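Side-chain contact in repressor protein C2 (Enterobacteria phage P22, PDB 2R1J), which binds the phage operators and blocks transcription of lytic genes, so that the prophage stays dormant in the host chromosome: residues I19-L24 with Q37-E42. Sequence-based numbering, arbitrary orientation.
With nucleotides of chain B; nucleotides of chain A.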
ATOM      1  N   ILE C  19     -12.860 -18.145  -4.649  1.00 37.06           N
ATOM      2  CA  ILE C  19     -11.547 -18.660  -5.017  1.00 36.45           C
ATOM      3  C   ILE C  19     -10.794 -19.023  -3.746  1.00 35.15           C
ATOM      4  O   ILE C  19     -11.049 -18.452  -2.687  1.00 35.62           O
ATOM      5  CB  ILE C  19     -10.745 -17.636  -5.833  1.00 38.04           C
ATOM      6  CG1 ILE C  19     -10.578 -16.345  -5.041  1.00 38.92           C
ATOM      7  CG2 ILE C  19     -11.462 -17.354  -7.159  1.00 38.33           C
ATOM      8  CD1 ILE C  19      -9.692 -15.339  -5.717  1.00 39.93           C
ATOM      9  N   ARG C  20      -9.894 -19.994  -3.852  1.00 34.71           N
ATOM     10  CA  ARG C  20      -9.123 -20.452  -2.702  1.00 33.11           C
ATOM     11  C   ARG C  20      -8.032 -19.413  -2.388  1.00 31.00           C
ATOM     12  O   ARG C  20      -7.781 -18.512  -3.190  1.00 30.08           O
ATOM     13  CB  ARG C  20      -8.479 -21.812  -3.000  1.00 35.27           C
ATOM     14  CG  ARG C  20      -7.590 -21.838  -4.256  1.00 36.42           C
ATOM     15  CD  ARG C  20      -6.852 -23.156  -4.394  1.00 38.04           C
ATOM     16  NE  ARG C  20      -6.006 -23.181  -5.589  1.00 40.57           N
ATOM     17  CZ  ARG C  20      -5.234 -24.207  -5.944  1.00 39.81           C
ATOM     18  NH1 ARG C  20      -5.185 -25.313  -5.206  1.00 41.08           N
ATOM     19  NH2 ARG C  20      -4.492 -24.120  -7.038  1.00 42.03           N
ATOM     20  N   GLN C  21      -7.416 -19.528  -1.214  1.00 29.93           N
ATOM     21  CA  GLN C  21      -6.358 -18.588  -0.829  1.00 28.74           C
ATOM     22  C   GLN C  21      -5.197 -18.694  -1.808  1.00 28.62           C
ATOM     23  O   GLN C  21      -4.590 -17.681  -2.194  1.00 27.47           O
ATOM     24  CB  GLN C  21      -5.847 -18.884   0.585  1.00 28.47           C
ATOM     25  CG  GLN C  21      -6.851 -18.571   1.678  1.00 27.60           C
ATOM     26  CD  GLN C  21      -6.295 -18.789   3.077  1.00 26.97           C
ATOM     27  OE1 GLN C  21      -5.447 -19.650   3.297  1.00 27.13           O
ATOM     28  NE2 GLN C  21      -6.792 -18.015   4.037  1.00 26.96           N
ATOM     29  N   ALA C  22      -4.880 -19.920  -2.201  1.00 28.17           N
ATOM     30  CA  ALA C  22      -3.795 -20.139  -3.144  1.00 28.40           C
ATOM     31  C   ALA C  22      -4.079 -19.447  -4.477  1.00 29.42           C
ATOM     32  O   ALA C  22      -3.160 -18.926  -5.131  1.00 29.45           O
ATOM     33  CB  ALA C  22      -3.556 -21.626  -3.359  1.00 30.80           C
ATOM     34  N   ALA C  23      -5.343 -19.427  -4.896  1.00 27.98           N
ATOM     35  CA  ALA C  23      -5.681 -18.791  -6.161  1.00 28.21           C
ATOM     36  C   ALA C  23      -5.537 -17.279  -6.054  1.00 28.03           C
ATOM     37  O   ALA C  23      -5.072 -16.626  -6.992  1.00 28.50           O
ATOM     38  CB  ALA C  23      -7.123 -19.163  -6.594  1.00 29.67           C
ATOM     39  N   LEU C  24      -5.952 -16.712  -4.927  1.00 26.80           N
ATOM     40  CA  LEU C  24      -5.804 -15.265  -4.754  1.00 27.61           C
ATOM     41  C   LEU C  24      -4.296 -14.939  -4.691  1.00 27.13           C
ATOM     42  O   LEU C  24      -3.836 -13.959  -5.277  1.00 27.01           O
ATOM     43  CB  LEU C  24      -6.496 -14.799  -3.461  1.00 27.65           C
ATOM     44  CG  LEU C  24      -6.396 -13.290  -3.157  1.00 27.27           C
ATOM     45  CD1 LEU C  24      -6.980 -12.463  -4.293  1.00 27.39           C
ATOM     46  CD2 LEU C  24      -7.134 -12.998  -1.870  1.00 27.84           C
ATOM     47  N   GLN C  37      -2.225 -15.023   6.354  1.00 24.17           N
ATOM     48  CA  GLN C  37      -1.752 -14.103   7.374  1.00 24.38           C
ATOM     49  C   GLN C  37      -2.510 -12.772   7.318  1.00 23.48           C
ATOM     50  O   GLN C  37      -2.844 -12.225   8.355  1.00 25.69           O
ATOM     51  CB  GLN C  37      -0.239 -13.906   7.215  1.00 22.15           C
ATOM     52  CG  GLN C  37       0.568 -15.144   7.458  1.00 22.09           C
ATOM     53  CD  GLN C  37       2.002 -15.017   6.943  1.00 23.01           C
ATOM     54  OE1 GLN C  37       2.275 -14.248   6.014  1.00 23.34           O
ATOM     55  NE2 GLN C  37       2.911 -15.791   7.528  1.00 22.31           N
ATOM     56  N   TRP C  38      -2.777 -12.250   6.123  1.00 23.12           N
ATOM     57  CA  TRP C  38      -3.515 -11.005   6.004  1.00 22.23           C
ATOM     58  C   TRP C  38      -4.947 -11.186   6.506  1.00 23.69           C
ATOM     59  O   TRP C  38      -5.478 -10.320   7.209  1.00 25.66           O
ATOM     60  CB  TRP C  38      -3.595 -10.521   4.559  1.00 22.40           C
ATOM     61  CG  TRP C  38      -2.251 -10.253   3.955  1.00 22.36           C
ATOM     62  CD1 TRP C  38      -1.069 -10.052   4.630  1.00 23.02           C
ATOM     63  CD2 TRP C  38      -1.951 -10.179   2.571  1.00 21.20           C
ATOM     64  NE1 TRP C  38      -0.038  -9.870   3.725  1.00 20.92           N
ATOM     65  CE2 TRP C  38      -0.551  -9.941   2.454  1.00 21.81           C
ATOM     66  CE3 TRP C  38      -2.720 -10.291   1.412  1.00 21.11           C
ATOM     67  CZ2 TRP C  38       0.089  -9.823   1.216  1.00 19.97           C
ATOM     68  CZ3 TRP C  38      -2.089 -10.177   0.172  1.00 21.68           C
ATOM     69  CH2 TRP C  38      -0.694  -9.943   0.079  1.00 22.71           C
ATOM     70  N   GLU C  39      -5.564 -12.313   6.155  1.00 25.47           N
ATOM     71  CA  GLU C  39      -6.967 -12.516   6.558  1.00 24.55           C
ATOM     72  C   GLU C  39      -7.150 -12.632   8.059  1.00 25.26           C
ATOM     73  O   GLU C  39      -8.171 -12.183   8.591  1.00 26.36           O
ATOM     74  CB  GLU C  39      -7.575 -13.749   5.858  1.00 25.54           C
ATOM     75  CG  GLU C  39      -7.534 -13.612   4.362  1.00 25.61           C
ATOM     76  CD  GLU C  39      -8.374 -14.637   3.608  1.00 27.12           C
ATOM     77  OE1 GLU C  39      -8.614 -15.726   4.149  1.00 28.73           O
ATOM     78  OE2 GLU C  39      -8.746 -14.330   2.464  1.00 27.90           O
ATOM     79  N   ARG C  40      -6.173 -13.223   8.733  1.00 24.56           N
ATOM     80  CA  ARG C  40      -6.225 -13.405  10.176  1.00 24.77           C
ATOM     81  C   ARG C  40      -5.592 -12.232  10.929  1.00 25.85           C
ATOM     82  O   ARG C  40      -5.462 -12.252  12.156  1.00 25.44           O
ATOM     83  CB  ARG C  40      -5.540 -14.710  10.561  1.00 26.08           C
ATOM     84  CG  ARG C  40      -6.305 -15.965  10.121  1.00 26.52           C
ATOM     85  CD  ARG C  40      -5.573 -17.224  10.481  1.00 28.56           C
ATOM     86  NE  ARG C  40      -4.372 -17.359   9.674  1.00 29.05           N
ATOM     87  CZ  ARG C  40      -3.155 -17.014  10.083  1.00 30.38           C
ATOM     88  NH1 ARG C  40      -2.980 -16.532  11.308  1.00 30.81           N
ATOM     89  NH2 ARG C  40      -2.129 -17.113   9.251  1.00 27.11           N
ATOM     90  N   SER C  41      -5.207 -11.214  10.181  1.00 26.47           N
ATOM     91  CA  SER C  41      -4.595 -10.024  10.775  1.00 27.91           C
ATOM     92  C   SER C  41      -3.249 -10.307  11.476  1.00 28.36           C
ATOM     93  O   SER C  41      -2.847  -9.571  12.395  1.00 30.04           O
ATOM     94  CB  SER C  41      -5.584  -9.367  11.743  1.00 28.70           C
ATOM     95  OG  SER C  41      -6.658  -8.780  11.017  1.00 31.30           O
ATOM     96  N   GLU C  42      -2.559 -11.352  11.031  1.00 27.11           N
ATOM     97  CA  GLU C  42      -1.230 -11.731  11.565  1.00 27.22           C
ATOM     98  C   GLU C  42      -0.208 -10.689  11.035  1.00 27.00           C
ATOM     99  O   GLU C  42       0.802 -10.395  11.688  1.00 28.05           O
ATOM    100  CB  GLU C  42      -0.848 -13.139  11.091  1.00 29.94           C
ATOM    101  CG  GLU C  42       0.469 -13.687  11.671  1.00 32.32           C
ATOM    102  CD  GLU C  42       0.805 -15.114  11.207  1.00 35.12           C
ATOM    103  OE1 GLU C  42       2.009 -15.407  11.062  1.00 35.84           O
ATOM    104  OE2 GLU C  42      -0.116 -15.961  11.008  1.00 35.54           O
TER
ATOM    105  P    DT B   3      -8.918 -22.049   1.439  1.00 40.83           P
ATOM    106  OP1  DT B   3     -10.125 -21.205   1.594  1.00 41.19           O
ATOM    107  OP2  DT B   3      -7.933 -21.740   0.386  1.00 41.51           O
ATOM    108  O5'  DT B   3      -8.196 -22.143   2.854  1.00 38.71           O
ATOM    109  C5'  DT B   3      -8.960 -22.482   4.000  1.00 35.91           C
ATOM    110  C4'  DT B   3      -8.089 -22.634   5.226  1.00 33.15           C
ATOM    111  O4'  DT B   3      -7.159 -23.733   5.073  1.00 31.21           O
ATOM    112  C3'  DT B   3      -7.258 -21.421   5.671  1.00 32.00           C
ATOM    113  O3'  DT B   3      -7.590 -21.152   7.035  1.00 31.86           O
ATOM    114  C2'  DT B   3      -5.820 -21.910   5.551  1.00 31.05           C
ATOM    115  C1'  DT B   3      -5.970 -23.401   5.769  1.00 31.85           C
ATOM    116  N1   DT B   3      -4.881 -24.247   5.244  1.00 30.78           N
ATOM    117  C2   DT B   3      -4.155 -25.013   6.130  1.00 29.14           C
ATOM    118  O2   DT B   3      -4.341 -25.004   7.331  1.00 31.29           O
ATOM    119  N3   DT B   3      -3.194 -25.796   5.555  1.00 29.16           N
ATOM    120  C4   DT B   3      -2.883 -25.889   4.216  1.00 29.55           C
ATOM    121  O4   DT B   3      -1.984 -26.659   3.847  1.00 33.09           O
ATOM    122  C5   DT B   3      -3.668 -25.047   3.343  1.00 30.57           C
ATOM    123  C7   DT B   3      -3.392 -25.063   1.869  1.00 31.22           C
ATOM    124  C6   DT B   3      -4.614 -24.276   3.894  1.00 29.95           C
ATOM    125  P    DT B   4      -7.023 -19.829   7.771  1.00 31.60           P
ATOM    126  OP1  DT B   4      -8.128 -19.247   8.565  1.00 31.08           O
ATOM    127  OP2  DT B   4      -6.322 -18.956   6.781  1.00 30.19           O
ATOM    128  O5'  DT B   4      -5.991 -20.444   8.808  1.00 30.80           O
ATOM    129  C5'  DT B   4      -6.427 -21.471   9.702  1.00 32.52           C
ATOM    130  C4'  DT B   4      -5.281 -22.009  10.525  1.00 32.92           C
ATOM    131  O4'  DT B   4      -4.375 -22.769   9.701  1.00 31.70           O
ATOM    132  C3'  DT B   4      -4.427 -20.985  11.272  1.00 33.59           C
ATOM    133  O3'  DT B   4      -4.201 -21.518  12.575  1.00 36.09           O
ATOM    134  C2'  DT B   4      -3.135 -20.945  10.469  1.00 32.70           C
ATOM    135  C1'  DT B   4      -3.030 -22.372   9.969  1.00 31.77           C
ATOM    136  N1   DT B   4      -2.268 -22.592   8.728  1.00 27.75           N
ATOM    137  C2   DT B   4      -1.281 -23.566   8.721  1.00 26.53           C
ATOM    138  O2   DT B   4      -0.908 -24.156   9.720  1.00 29.26           O
ATOM    139  N3   DT B   4      -0.736 -23.820   7.493  1.00 26.28           N
ATOM    140  C4   DT B   4      -1.049 -23.198   6.303  1.00 25.83           C
ATOM    141  O4   DT B   4      -0.519 -23.569   5.270  1.00 27.70           O
ATOM    142  C5   DT B   4      -2.026 -22.136   6.391  1.00 26.24           C
ATOM    143  C7   DT B   4      -2.372 -21.370   5.157  1.00 27.78           C
ATOM    144  C6   DT B   4      -2.581 -21.883   7.588  1.00 26.73           C
TER
ATOM    145  P    DC A  13       3.592  -8.745   2.901  1.00 19.80           P
ATOM    146  OP1  DC A  13       2.983  -7.879   1.892  1.00 18.49           O
ATOM    147  OP2  DC A  13       2.775  -9.728   3.646  1.00 19.92           O
ATOM    148  O5'  DC A  13       4.674  -9.576   2.104  1.00 20.22           O
ATOM    149  C5'  DC A  13       4.577 -10.984   1.976  1.00 21.67           C
ATOM    150  C4'  DC A  13       5.964 -11.579   1.980  1.00 21.45           C
ATOM    151  O4'  DC A  13       6.487 -11.450   3.335  1.00 21.65           O
ATOM    152  C3'  DC A  13       5.931 -13.082   1.707  1.00 21.36           C
ATOM    153  O3'  DC A  13       6.211 -13.408   0.366  1.00 21.17           O
ATOM    154  C2'  DC A  13       6.966 -13.677   2.644  1.00 23.63           C
ATOM    155  C1'  DC A  13       7.292 -12.585   3.655  1.00 21.76           C
ATOM    156  N1   DC A  13       6.940 -13.041   5.018  1.00 21.83           N
ATOM    157  C2   DC A  13       7.885 -13.787   5.730  1.00 20.97           C
ATOM    158  O2   DC A  13       8.916 -14.106   5.158  1.00 21.56           O
ATOM    159  N3   DC A  13       7.628 -14.161   7.000  1.00 21.09           N
ATOM    160  C4   DC A  13       6.459 -13.856   7.567  1.00 19.87           C
ATOM    161  N4   DC A  13       6.264 -14.215   8.848  1.00 20.67           N
ATOM    162  C5   DC A  13       5.445 -13.149   6.849  1.00 20.04           C
ATOM    163  C6   DC A  13       5.731 -12.750   5.591  1.00 21.11           C
TER
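Gln21 and Glu39 meet through one buried hydrogen bond. Gln21 NE2 donates to Glu39 OE1 at 2.9 Å, with an N-H...O angle of 156°. The acceptor lies in the plane of the Gln21 amide, but the amide comes to Glu39 OE1 from above the carboxylate plane, and the two flat groups are turned 66° apart. The same NE2 also donates to OP2 of DT4 of chain B at 2.9 Å. These two acceptors hold the amide and fix its rotation. Gln21 CG stands anti to the carbonyl carbon (chi1 -69°), and the chain beyond it is extended, which carries the amide from the start of helix 21-28 to the phosphate. Gln21 OE1 rests against C2' of DT3 of chain B, 3.2 Å away. Backbone N of Gln21, in the first turn of the helix, donates nearly straight to OP2 of DT3 of chain B at 2.8 Å.

Glu39 has further partners on helix 6-17. OE1, the oxygen that takes the Gln21 bond, also pairs with Arg11, and OE2 pairs with Arg14, its strongest partner. These salt bridges probably stabilise its negative charge, and the carboxylate in turn probably positions Gln21 for the phosphate. Leu24 packs deeper, on Ile35, Leu53 and Ala56.

The turn after helix 32-39 is looser. Arg40 is partly exposed, Ser41 and Glu42 fully so. Arg40 grips Glu42 OE2 end-on in a salt bridge, with NH1 and NH2 each 2.9 Å from that one oxygen. C2' of DT4 of chain B lies over one face of its guanidinium. Trp38 and Gln37, within the helix, are buried against the DNA. Trp38 NE1 donates to OP2 of DC13 of chain A at 2.8 Å. Gln37 NE2 hydrogen-bonds O4 of a thymine base. The start of helix 21-28 anchored on phosphates, with helix 32-39 reading a base, is typical of the helix-turn-helix of Cro/C1-type repressors, here the N-terminal DNA-binding part of the protein.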